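Local coordinates for probable spore coat polysaccharide biosynthesis protein E (Chromobacterium violaceum ATCC 12472, PDB 3G8R), which binds zinc and is probably a sialic acid synthase-like enzyme of sugar biosynthesis, its modelled part joining a NeuB domain to a SAF domain, at the interface of chains A and B. Coordinates in Å, arbitrary orientation; residue numbers count along the deposited sequence, not the author numbering. Chains: chain A/B, Probable spore coat polysaccharide biosynthesis protein E.

The interface of chains A and B. Residues chain A 58, 64-67; chain B 303-304, 306.
B:Pro304 lies over the face of the A:Phe58 ring, its CD 3.8 Å from the ring centroid, in a CH-pi contact. This apolar patch belongs to a two-fold symmetric interface in which the SAF domain of one chain meets the NeuB domain of the other, a domain-swapped pairing typical of sialic acid synthases; the dimer is probably the functional form, though the structure alone does not show it.

Traced from CB outward, A:Phe58 meets the proline with nearly every atom. Its CB is 3.7 Å from B:Pro304 CD. Its CG comes nearer, 3.5 Å from the same CD, and CD2 also faces that methylene, whereas CD1 lies equally far from CD and CG of the pyrrolidine. CE1 passes over to B:Pro304 CG, while A:Phe58 CE2 lies 4.0 Å from the carbonyl O of B:Pro304. At the far end, A:Phe58 CZ sits 4.2 Å from both B:Pro304 CG and B:Val306 CG1. The ring stands crosswise to its CA–CB bond (chi2 -91°), which turns a broad face to the proline; B:Pro304 CD rides 3.4 Å above the plane of the A:Phe58 ring, displaced toward the rim.

The peptide bond between B:Phe303 and B:Pro304 is cis, and the two rings point into neighbouring parts of the chain A surface. B:Pro304 also touches A:Val64 CG1 through its CG. B:Phe303 instead inserts its outer edge at the start of helix 67-72, where CZ approaches the backbone N of A:Val67 as well as A:Tyr66 CB. With CG1 of A:Val67 trans to its own backbone N (chi1 179°), the other methyl, CG2, is the branch that reaches B:Phe303, 4.0 Å from CE2.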
# COMPACT_ATOMS: atom_id res chain seq x y z
N PHE A 58 -10.97 36.23 -24.94
CA PHE A 58 -11.23 34.84 -25.27
C PHE A 58 -12.70 34.41 -25.33
O PHE A 58 -13.00 33.29 -25.71
CB PHE A 58 -10.40 33.95 -24.39
CG PHE A 58 -9.00 33.80 -24.88
CD1 PHE A 58 -8.66 32.75 -25.75
CD2 PHE A 58 -8.02 34.70 -24.51
CE1 PHE A 58 -7.36 32.60 -26.22
CE2 PHE A 58 -6.71 34.57 -24.97
CZ PHE A 58 -6.38 33.51 -25.83
N VAL A 64 -8.60 27.30 -28.43
CA VAL A 64 -7.82 26.96 -27.26
C VAL A 64 -8.71 26.13 -26.32
O VAL A 64 -9.95 26.21 -26.39
CB VAL A 64 -7.25 28.25 -26.60
CG1 VAL A 64 -8.12 28.74 -25.43
CG2 VAL A 64 -5.85 28.04 -26.17
N LYS A 65 -8.09 25.33 -25.46
CA LYS A 65 -8.81 24.41 -24.61
C LYS A 65 -9.65 25.09 -23.55
O LYS A 65 -9.29 26.17 -23.02
CB LYS A 65 -7.81 23.47 -23.95
CG LYS A 65 -8.39 22.13 -23.54
CD LYS A 65 -7.29 21.09 -23.28
CE LYS A 65 -7.89 19.77 -22.78
NZ LYS A 65 -9.38 19.82 -22.99
N TYR A 66 -10.78 24.45 -23.25
CA TYR A 66 -11.64 24.74 -22.07
C TYR A 66 -12.59 25.93 -22.21
O TYR A 66 -13.71 25.91 -21.67
CB TYR A 66 -10.83 24.87 -20.78
CG TYR A 66 -10.06 23.64 -20.34
CD1 TYR A 66 -10.72 22.52 -19.81
CD2 TYR A 66 -8.66 23.61 -20.41
CE1 TYR A 66 -9.98 21.37 -19.38
CE2 TYR A 66 -7.93 22.50 -20.01
CZ TYR A 66 -8.58 21.37 -19.49
OH TYR A 66 -7.82 20.28 -19.07
N VAL A 67 -12.18 26.98 -22.91
CA VAL A 67 -13.07 28.12 -23.05
C VAL A 67 -14.50 27.71 -23.40
O VAL A 67 -15.43 28.07 -22.70
CB VAL A 67 -12.56 29.10 -24.09
CG1 VAL A 67 -13.51 30.27 -24.24
CG2 VAL A 67 -11.22 29.58 -23.68
N PHE B 303 -8.75 34.06 -17.46
CA PHE B 303 -8.27 32.88 -18.13
C PHE B 303 -8.62 32.94 -19.61
O PHE B 303 -9.56 33.60 -19.99
CB PHE B 303 -8.83 31.65 -17.39
CG PHE B 303 -9.37 30.57 -18.28
CD1 PHE B 303 -8.66 29.40 -18.48
CD2 PHE B 303 -10.62 30.70 -18.88
CE1 PHE B 303 -9.17 28.37 -19.29
CE2 PHE B 303 -11.13 29.68 -19.71
CZ PHE B 303 -10.40 28.51 -19.90
N PRO B 304 -7.83 32.28 -20.47
CA PRO B 304 -6.61 31.55 -20.23
C PRO B 304 -5.44 32.45 -20.59
O PRO B 304 -5.64 33.46 -21.25
CB PRO B 304 -6.69 30.47 -21.27
CG PRO B 304 -7.21 31.21 -22.45
CD PRO B 304 -8.16 32.27 -21.90
N VAL B 306 -1.51 32.94 -22.47
CA VAL B 306 -0.76 32.40 -23.61
C VAL B 306 0.76 32.52 -23.41
O VAL B 306 1.21 33.36 -22.63
CB VAL B 306 -1.15 33.08 -24.94
CG1 VAL B 306 -2.32 32.31 -25.61
CG2 VAL B 306 -1.45 34.59 -24.73